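PDB 2WBM: ribosome maturation protein SDO1 homolog from Methanothermobacter thermautotrophicus, which probably takes part in ribosome maturation and RNA binding, as an archaeal relative of the Shwachman-Bodian-Diamond syndrome protein. Local coordinates for residues Ala65-Phe70 against Asp92-Thr97; Val41-Asp46 against Glu61-Val66; Asn134-Leu139 against Lys177-Phe182. One frame throughout, in Å; residues are numbered along the deposited sequence.

Interaction 1 of 3, residues Ala65-Phe70 against Asp92-Thr97; sequences AVQEVF and DPLEVT
The flat amide of Gln67 is covered on one face by Leu94, whose methyl CD2 lies 3.8 Å from Gln67 CD and almost as near to the amide oxygen and nitrogen. The Gln67 chain runs out straight beyond CG, carrying its amide across the leucine, with CD2 over the face; at the oxygen's end, Leu94 CD1 comes to 3.9 Å from Gln67 OE1. Replacing Leu94 by an alanine removes both methyls and would probably uncover that amide face, setting the Gln67 end free to turn. The other flat group of 65-70, the Phe70 ring, takes no part in the contact and has Val66 CG2 in plane at its edge. At Gln67, the centre of an inverse gamma turn, the backbone itself meets Pro93: Gln67 O stands 3.7 Å from Pro93 CG. Val69 supplies the buried half. Its CG2, anti to the carbonyl carbon, wedges between Pro93 CB and Val96 CG1, 4.0 Å from each. No hydrogen bond crosses; the polar bonds instead shape the first turn of helix 93-103. Asp92 is the N-cap, OD1 taking Leu94 N at 2.9 Å from above the carboxylate plane. Pro93 O is gripped from opposite faces by Thr97 N and by Thr97 OG1, the latter at 2.7 Å. The contact thus lays the loop after helix 60-63 against the start of helix 93-103 in the N-terminal domain. Met84 of helix 81-88 also packs on Val69, Phe88 covers Val96, and Phe39 of strand 37-43 closes in on Val69.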
loop_
_atom_site.group_PDB
_atom_site.type_symbol
_atom_site.label_atom_id
_atom_site.label_comp_id
_atom_site.label_asym_id
_atom_site.label_seq_id
_atom_site.Cartn_x
_atom_site.Cartn_y
_atom_site.Cartn_z
ATOM N N ALA A 65 8.496 4.240 18.813
ATOM C CA ALA A 65 7.974 5.524 19.300
ATOM C C ALA A 65 8.888 6.130 20.399
ATOM O O ALA A 65 9.083 7.351 20.463
ATOM C CB ALA A 65 6.570 5.327 19.849
ATOM N N VAL A 66 9.394 5.246 21.257
ATOM C CA VAL A 66 10.406 5.569 22.282
ATOM C C VAL A 66 11.333 4.365 22.371
ATOM O O VAL A 66 10.904 3.226 22.158
ATOM C CB VAL A 66 9.785 5.855 23.700
ATOM C CG1 VAL A 66 9.016 7.172 23.705
ATOM C CG2 VAL A 66 8.883 4.691 24.158
ATOM N N GLN A 67 12.604 4.600 22.683
ATOM C CA GLN A 67 13.555 3.485 22.770
ATOM C C GLN A 67 13.547 2.888 24.171
ATOM O O GLN A 67 14.522 3.012 24.906
ATOM C CB GLN A 67 14.968 3.942 22.375
ATOM C CG GLN A 67 15.043 4.497 20.963
ATOM C CD GLN A 67 16.466 4.857 20.550
ATOM O OE1 GLN A 67 17.405 4.724 21.332
ATOM N NE2 GLN A 67 16.620 5.351 19.327
ATOM N N GLU A 68 12.426 2.270 24.539
ATOM C CA GLU A 68 12.266 1.694 25.882
ATOM C C GLU A 68 11.559 0.368 25.723
ATOM O O GLU A 68 10.680 0.227 24.862
ATOM C CB GLU A 68 11.421 2.588 26.788
ATOM C CG GLU A 68 11.999 3.949 27.019
ATOM C CD GLU A 68 11.112 4.783 27.927
ATOM O OE1 GLU A 68 9.980 5.081 27.499
ATOM O OE2 GLU A 68 11.550 5.142 29.036
ATOM N N VAL A 69 11.951 -0.601 26.538
ATOM C CA VAL A 69 11.295 -1.907 26.530
ATOM C C VAL A 69 10.433 -1.979 27.787
ATOM O O VAL A 69 10.909 -1.776 28.919
ATOM C CB VAL A 69 12.304 -3.074 26.465
ATOM C CG1 VAL A 69 11.552 -4.418 26.489
ATOM C CG2 VAL A 69 13.184 -2.969 25.188
ATOM N N PHE A 70 9.145 -2.242 27.580
ATOM C CA PHE A 70 8.196 -2.288 28.678
ATOM C C PHE A 70 7.878 -3.721 29.096
ATOM O O PHE A 70 7.953 -4.650 28.297
ATOM C CB PHE A 70 6.875 -1.611 28.255
ATOM C CG PHE A 70 7.020 -0.132 27.958
ATOM C CD1 PHE A 70 6.802 0.797 28.960
ATOM C CD2 PHE A 70 7.397 0.307 26.671
ATOM C CE1 PHE A 70 6.937 2.190 28.701
ATOM C CE2 PHE A 70 7.564 1.691 26.403
ATOM C CZ PHE A 70 7.314 2.624 27.419
ATOM N N ASP A 92 20.048 -3.863 25.476
ATOM C CA ASP A 92 19.948 -2.771 24.518
ATOM C C ASP A 92 18.583 -2.794 23.829
ATOM O O ASP A 92 18.290 -3.728 23.077
ATOM C CB ASP A 92 21.075 -2.891 23.476
ATOM C CG ASP A 92 21.145 -1.683 22.536
ATOM O OD1 ASP A 92 20.153 -0.928 22.431
ATOM O OD2 ASP A 92 22.203 -1.490 21.907
ATOM N N PRO A 93 17.743 -1.768 24.064
ATOM C CA PRO A 93 16.412 -1.726 23.411
ATOM C C PRO A 93 16.468 -1.812 21.883
ATOM O O PRO A 93 15.527 -2.316 21.270
ATOM C CB PRO A 93 15.866 -0.357 23.825
ATOM C CG PRO A 93 16.511 -0.109 25.155
ATOM C CD PRO A 93 17.941 -0.609 24.959
ATOM N N LEU A 94 17.557 -1.333 21.275
ATOM C CA LEU A 94 17.685 -1.391 19.815
ATOM C C LEU A 94 18.047 -2.804 19.341
ATOM O O LEU A 94 17.913 -3.115 18.161
ATOM C CB LEU A 94 18.694 -0.351 19.300
ATOM C CG LEU A 94 18.287 1.113 19.584
ATOM C CD1 LEU A 94 19.322 2.115 19.094
ATOM C CD2 LEU A 94 16.898 1.447 19.002
ATOM N N GLU A 95 18.508 -3.644 20.265
ATOM C CA GLU A 95 18.827 -5.037 19.935
ATOM C C GLU A 95 17.676 -5.957 20.350
ATOM O O GLU A 95 17.446 -6.992 19.726
ATOM C CB GLU A 95 20.155 -5.475 20.565
ATOM C CG GLU A 95 21.379 -4.778 19.955
ATOM C CD GLU A 95 22.696 -5.127 20.639
ATOM O OE1 GLU A 95 22.692 -5.848 21.660
ATOM O OE2 GLU A 95 23.755 -4.672 20.149
ATOM N N VAL A 96 16.947 -5.573 21.389
ATOM C CA VAL A 96 15.784 -6.344 21.823
ATOM C C VAL A 96 14.609 -6.177 20.849
ATOM O O VAL A 96 13.913 -7.144 20.517
ATOM C CB VAL A 96 15.372 -5.959 23.260
ATOM C CG1 VAL A 96 14.012 -6.581 23.634
ATOM C CG2 VAL A 96 16.456 -6.391 24.247
ATOM N N THR A 97 14.384 -4.941 20.414
ATOM C CA THR A 97 13.209 -4.621 19.597
ATOM C C THR A 97 13.066 -5.451 18.297
ATOM O O THR A 97 11.951 -5.908 17.996
ATOM C CB THR A 97 13.125 -3.102 19.324
ATOM O OG1 THR A 97 12.889 -2.420 20.559
ATOM C CG2 THR A 97 12.012 -2.786 18.336
#

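Interaction 2 of 3, residues Val41-Asp46 against Glu61-Val66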
loop_
_atom_site.group_PDB
_atom_site.type_symbol
_atom_site.label_atom_id
_atom_site.label_comp_id
_atom_site.label_asym_id
_atom_site.label_seq_id
_atom_site.Cartn_x
_atom_site.Cartn_y
_atom_site.Cartn_z
ATOM N N VAL A 41 7.031 -3.184 23.167
ATOM C CA VAL A 41 7.524 -1.897 22.667
ATOM C C VAL A 41 6.413 -1.150 21.948
ATOM O O VAL A 41 5.466 -1.766 21.460
ATOM C CB VAL A 41 8.759 -2.073 21.720
ATOM C CG1 VAL A 41 9.995 -2.460 22.543
ATOM C CG2 VAL A 41 8.479 -3.111 20.582
ATOM N N LEU A 42 6.516 0.177 21.921
ATOM C CA LEU A 42 5.531 1.029 21.267
ATOM C C LEU A 42 6.089 1.383 19.906
ATOM O O LEU A 42 7.206 1.916 19.814
ATOM C CB LEU A 42 5.297 2.302 22.080
ATOM C CG LEU A 42 4.495 2.054 23.362
ATOM C CD1 LEU A 42 4.559 3.273 24.299
ATOM C CD2 LEU A 42 3.052 1.751 22.964
ATOM N N VAL A 43 5.332 1.064 18.861
ATOM C CA VAL A 43 5.841 1.151 17.490
ATOM C C VAL A 43 4.862 1.772 16.493
ATOM O O VAL A 43 3.640 1.717 16.656
ATOM C CB VAL A 43 6.303 -0.257 16.936
ATOM C CG1 VAL A 43 7.463 -0.837 17.757
ATOM C CG2 VAL A 43 5.128 -1.250 16.864
ATOM N N ASP A 44 5.422 2.377 15.448
ATOM C CA ASP A 44 4.661 2.838 14.303
ATOM C C ASP A 44 4.123 1.586 13.592
ATOM O O ASP A 44 4.911 0.719 13.219
ATOM C CB ASP A 44 5.593 3.614 13.364
ATOM C CG ASP A 44 4.879 4.198 12.168
ATOM O OD1 ASP A 44 4.287 3.429 11.381
ATOM O OD2 ASP A 44 4.951 5.436 11.978
ATOM N N PRO A 45 2.791 1.486 13.410
ATOM C CA PRO A 45 2.252 0.223 12.891
ATOM C C PRO A 45 2.635 -0.017 11.425
ATOM O O PRO A 45 2.880 -1.170 11.033
ATOM C CB PRO A 45 0.733 0.402 13.035
ATOM C CG PRO A 45 0.516 1.884 13.003
ATOM C CD PRO A 45 1.718 2.441 13.751
ATOM N N ASP A 46 2.705 1.055 10.639
ATOM C CA ASP A 46 3.052 0.935 9.218
ATOM C C ASP A 46 4.514 0.505 9.095
ATOM O O ASP A 46 4.842 -0.426 8.362
ATOM C CB ASP A 46 2.840 2.258 8.493
ATOM C CG ASP A 46 1.375 2.632 8.374
ATOM O OD1 ASP A 46 0.531 1.736 8.148
ATOM O OD2 ASP A 46 1.070 3.835 8.492
ATOM N N GLU A 61 15.249 2.107 14.609
ATOM C CA GLU A 61 15.137 3.432 15.223
ATOM C C GLU A 61 13.918 4.192 14.695
ATOM O O GLU A 61 13.283 4.936 15.435
ATOM C CB GLU A 61 16.412 4.253 15.020
ATOM C CG GLU A 61 17.608 3.685 15.781
ATOM C CD GLU A 61 18.456 2.712 14.959
ATOM O OE1 GLU A 61 17.944 2.104 13.989
ATOM O OE2 GLU A 61 19.651 2.558 15.292
ATOM N N ASP A 62 13.572 3.982 13.431
ATOM C CA ASP A 62 12.399 4.651 12.875
ATOM C C ASP A 62 11.079 3.967 13.277
ATOM O O ASP A 62 10.025 4.595 13.261
ATOM C CB ASP A 62 12.534 4.809 11.370
ATOM C CG ASP A 62 13.675 5.766 10.990
ATOM O OD1 ASP A 62 13.958 6.724 11.751
ATOM O OD2 ASP A 62 14.299 5.546 9.948
ATOM N N VAL A 63 11.150 2.692 13.633
ATOM C CA VAL A 63 9.965 1.933 14.043
ATOM C C VAL A 63 9.499 2.340 15.458
ATOM O O VAL A 63 8.299 2.480 15.707
ATOM C CB VAL A 63 10.223 0.407 13.978
ATOM C CG1 VAL A 63 9.008 -0.367 14.476
ATOM C CG2 VAL A 63 10.557 -0.027 12.560
ATOM N N LEU A 64 10.455 2.539 16.369
ATOM C CA LEU A 64 10.142 2.776 17.793
ATOM C C LEU A 64 9.604 4.167 18.075
ATOM O O LEU A 64 10.196 5.145 17.671
ATOM C CB LEU A 64 11.383 2.546 18.662
ATOM C CG LEU A 64 11.736 1.070 18.841
ATOM C CD1 LEU A 64 13.192 0.940 19.245
ATOM C CD2 LEU A 64 10.817 0.394 19.884
ATOM N N ALA A 65 8.496 4.240 18.813
ATOM C CA ALA A 65 7.974 5.524 19.300
ATOM C C ALA A 65 8.888 6.130 20.399
ATOM O O ALA A 65 9.083 7.351 20.463
ATOM C CB ALA A 65 6.570 5.327 19.849
ATOM N N VAL A 66 9.394 5.246 21.257
ATOM C CA VAL A 66 10.406 5.569 22.282
ATOM C C VAL A 66 11.333 4.365 22.371
ATOM O O VAL A 66 10.904 3.226 22.158
ATOM C CB VAL A 66 9.785 5.855 23.700
ATOM C CG1 VAL A 66 9.016 7.172 23.705
ATOM C CG2 VAL A 66 8.883 4.691 24.158
HETATM O O HOH W 1 8.830 1.299 23.077
#
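Val63, the last helical residue of 60-63, lies side by side with Val43, both side chains pointing the same way. Its CG1, anti to the backbone N (chi1 177°), reaches Val43 CG1 at 3.7 Å. Val63 O accepts a straight bond from Asp44 N (2.9 Å, 168° at the hydrogen) and is also met by Val43 CA in a CA-H...O contact of 3.3 Å. Leu64 leaves the helix and faces Val43 as the non-hydrogen-bonded pair of a single antiparallel bridge. Its CB starts away from the strand, yet CD2 swings back to Val41 CB, 3.7 Å off. Ala65 N then gives the second bond, equally straight, to Leu42 O at 2.8 Å, the donor tilted from the carbonyl plane, while its methyl packs on Leu42 CB at 4.0 Å. At Val66 direct pairing gives way to a water, which accepts from Leu42 N at 2.8 Å and donates to Val66 O. Both direct hydrogen bonds between the segments join backbone atoms and set the register, with apolar side chains packed beside them. The bridge satisfies Leu42 O and Asp44 N at the end of 37-43, whose Val41 and Val43 pair with 28-34, and the water takes up Leu42 N.

Interaction 3 of 3, residues Asn134-Leu139 against Lys177-Phe182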
loop_
_atom_site.group_PDB
_atom_site.type_symbol
_atom_site.label_atom_id
_atom_site.label_comp_id
_atom_site.label_asym_id
_atom_site.label_seq_id
_atom_site.Cartn_x
_atom_site.Cartn_y
_atom_site.Cartn_z
ATOM N N ASN A 134 -10.763 -6.624 -16.554
ATOM C CA ASN A 134 -11.563 -7.787 -16.857
ATOM C C ASN A 134 -10.910 -8.405 -18.092
ATOM O O ASN A 134 -10.937 -7.795 -19.160
ATOM C CB ASN A 134 -12.996 -7.334 -17.165
ATOM C CG ASN A 134 -13.927 -8.481 -17.500
ATOM O OD1 ASN A 134 -13.499 -9.547 -17.945
ATOM N ND2 ASN A 134 -15.221 -8.257 -17.304
ATOM N N PRO A 135 -10.292 -9.599 -17.950
ATOM C CA PRO A 135 -9.579 -10.177 -19.098
ATOM C C PRO A 135 -10.483 -10.531 -20.280
ATOM O O PRO A 135 -9.977 -10.716 -21.390
ATOM C CB PRO A 135 -8.914 -11.437 -18.524
ATOM C CG PRO A 135 -9.648 -11.731 -17.257
ATOM C CD PRO A 135 -10.108 -10.405 -16.730
ATOM N N GLN A 136 -11.794 -10.597 -20.051
ATOM C CA GLN A 136 -12.752 -10.918 -21.118
ATOM C C GLN A 136 -12.959 -9.784 -22.133
ATOM O O GLN A 136 -13.226 -10.045 -23.305
ATOM C CB GLN A 136 -14.100 -11.334 -20.533
ATOM C CG GLN A 136 -14.058 -12.580 -19.655
ATOM C CD GLN A 136 -15.392 -12.871 -18.981
ATOM O OE1 GLN A 136 -16.281 -12.016 -18.926
ATOM N NE2 GLN A 136 -15.533 -14.081 -18.460
ATOM N N ASN A 137 -12.854 -8.536 -21.683
ATOM C CA ASN A 137 -13.062 -7.391 -22.569
ATOM C C ASN A 137 -11.945 -6.342 -22.519
ATOM O O ASN A 137 -11.974 -5.372 -23.278
ATOM C CB ASN A 137 -14.430 -6.739 -22.316
ATOM C CG ASN A 137 -14.597 -6.221 -20.891
ATOM O OD1 ASN A 137 -13.627 -6.066 -20.136
ATOM N ND2 ASN A 137 -15.840 -5.942 -20.520
ATOM N N GLY A 138 -10.980 -6.540 -21.619
ATOM C CA GLY A 138 -9.839 -5.629 -21.468
ATOM C C GLY A 138 -10.117 -4.355 -20.684
ATOM O O GLY A 138 -9.231 -3.496 -20.552
ATOM N N LEU A 139 -11.332 -4.234 -20.152
ATOM C CA LEU A 139 -11.787 -3.008 -19.484
ATOM C C LEU A 139 -11.531 -2.995 -17.966
ATOM O O LEU A 139 -11.368 -4.054 -17.356
ATOM C CB LEU A 139 -13.278 -2.782 -19.759
ATOM C CG LEU A 139 -13.701 -2.605 -21.218
ATOM C CD1 LEU A 139 -15.221 -2.539 -21.331
ATOM C CD2 LEU A 139 -13.042 -1.374 -21.850
ATOM N N LYS A 177 -15.057 -14.914 -8.123
ATOM C CA LYS A 177 -16.317 -14.179 -8.172
ATOM C C LYS A 177 -16.451 -13.332 -9.436
ATOM O O LYS A 177 -17.533 -13.255 -10.018
ATOM C CB LYS A 177 -16.512 -13.330 -6.913
ATOM C CG LYS A 177 -16.492 -14.122 -5.610
ATOM C CD LYS A 177 -17.506 -15.273 -5.610
ATOM C CE LYS A 177 -17.528 -15.982 -4.259
ATOM N NZ LYS A 177 -18.303 -17.252 -4.310
ATOM N N ILE A 178 -15.353 -12.714 -9.867
ATOM C CA ILE A 178 -15.348 -11.932 -11.110
ATOM C C ILE A 178 -14.127 -12.220 -11.972
ATOM O O ILE A 178 -13.091 -12.648 -11.449
ATOM C CB ILE A 178 -15.427 -10.401 -10.857
ATOM C CG1 ILE A 178 -14.428 -9.955 -9.782
ATOM C CG2 ILE A 178 -16.858 -10.004 -10.519
ATOM C CD1 ILE A 178 -14.108 -8.468 -9.831
ATOM N N PRO A 179 -14.249 -11.993 -13.298
ATOM C CA PRO A 179 -13.123 -12.184 -14.196
ATOM C C PRO A 179 -12.147 -11.052 -13.963
ATOM O O PRO A 179 -12.494 -9.893 -14.193
ATOM C CB PRO A 179 -13.750 -12.062 -15.597
ATOM C CG PRO A 179 -15.220 -12.099 -15.396
ATOM C CD PRO A 179 -15.459 -11.569 -14.028
ATOM N N ILE A 180 -10.944 -11.377 -13.504
ATOM C CA ILE A 180 -10.011 -10.332 -13.076
ATOM C C ILE A 180 -8.549 -10.754 -13.154
ATOM O O ILE A 180 -8.195 -11.902 -12.853
ATOM C CB ILE A 180 -10.361 -9.827 -11.647
ATOM C CG1 ILE A 180 -9.587 -8.546 -11.307
ATOM C CG2 ILE A 180 -10.181 -10.947 -10.595
ATOM C CD1 ILE A 180 -10.174 -7.764 -10.143
ATOM N N LYS A 181 -7.707 -9.798 -13.546
ATOM C CA LYS A 181 -6.285 -10.005 -13.701
ATOM C C LYS A 181 -5.630 -8.635 -13.579
ATOM O O LYS A 181 -6.196 -7.646 -14.027
ATOM C CB LYS A 181 -6.019 -10.576 -15.094
ATOM C CG LYS A 181 -4.630 -11.128 -15.339
ATOM C CD LYS A 181 -4.497 -11.583 -16.795
ATOM C CE LYS A 181 -3.121 -12.167 -17.095
ATOM N NZ LYS A 181 -2.042 -11.135 -17.062
ATOM N N PHE A 182 -4.451 -8.583 -12.972
ATOM C CA PHE A 182 -3.621 -7.379 -12.996
ATOM C C PHE A 182 -2.913 -7.334 -14.343
ATOM O O PHE A 182 -2.285 -8.310 -14.761
ATOM C CB PHE A 182 -2.592 -7.407 -11.871
ATOM C CG PHE A 182 -3.121 -6.938 -10.539
ATOM C CD1 PHE A 182 -4.487 -6.822 -10.305
ATOM C CD2 PHE A 182 -2.242 -6.644 -9.507
ATOM C CE1 PHE A 182 -4.973 -6.399 -9.063
ATOM C CE2 PHE A 182 -2.719 -6.221 -8.261
ATOM C CZ PHE A 182 -4.088 -6.100 -8.048
#
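Pro179 is the tight centre of this contact, with Asn134, Pro135 and Gln136 gathered around its ring and carbonyl. Asn134 runs alongside it: with CG anti to the backbone N (chi1 180°), OD1 comes to 3.4 Å from Pro179 CB. The same oxygen accepts from Gln136 N at 2.9 Å, closing an Asx turn that fixes the rotation of the amide and presents its oxygen to the proline. On the backbone side, Asn134 CA makes a fairly straight CA-H...O contact of 3.5 Å with Pro179 O, whose firmer partner is His141. Pro135 rests on the next peptide link, its CD 3.5 Å from both Pro179 C and Ile180 N, so a ring methylene rather than a polar group meets the backbone here. On the solvent side Gln136 is exposed, yet it still crosses the Pro179 ring and lays its flat amide over Pro179 CG, with NE2 3.7 Å from that carbon and OE1 at a similar distance, making packing and no hydrogen bond. The loose end is Lys181, which sends CB toward Pro135 CG but stays 4.4 Å from it; its chain, extended as far as CE, leads away to a salt bridge with Glu183. The turn keeps its own shape: Asn134 O takes Gly138 N and, at longer range, Asn137 N, while Asn137 OD1 closes a second Asx turn on Leu139 N. In the fold, 134-139 leaves strand 132-133, which pairs antiparallel with 181-191 through Lys181 and Ile133, and the contact continues that pairing as van der Waals packing. Ile180 points away from the turn, among helices 110-131, 143-152 and 163-174 of domain II, so Pro179 and Pro135 meet on the outer side of this helical group.

How the interactions relate
Interactions 1 and 2 are parts of one packed region of the N-terminal domain. Their centres lie 9 Å apart and they share Ala65 and Val66, so the chain leaves the backbone bridge of interaction 2 and runs directly into the loop of interaction 1. Leu64 joins them: its CD1 packs on Leu94 CD2 at 3.7 Å and its CD2 on Thr97 OG1 at 3.6 Å. Interaction 3 belongs to domain II, on the other side of the chain's centre, its own centre about 47 Å from that of interaction 1 and 40 Å from that of interaction 2. Even the nearest atoms of interactions 2 and 3 are about 19 Å apart.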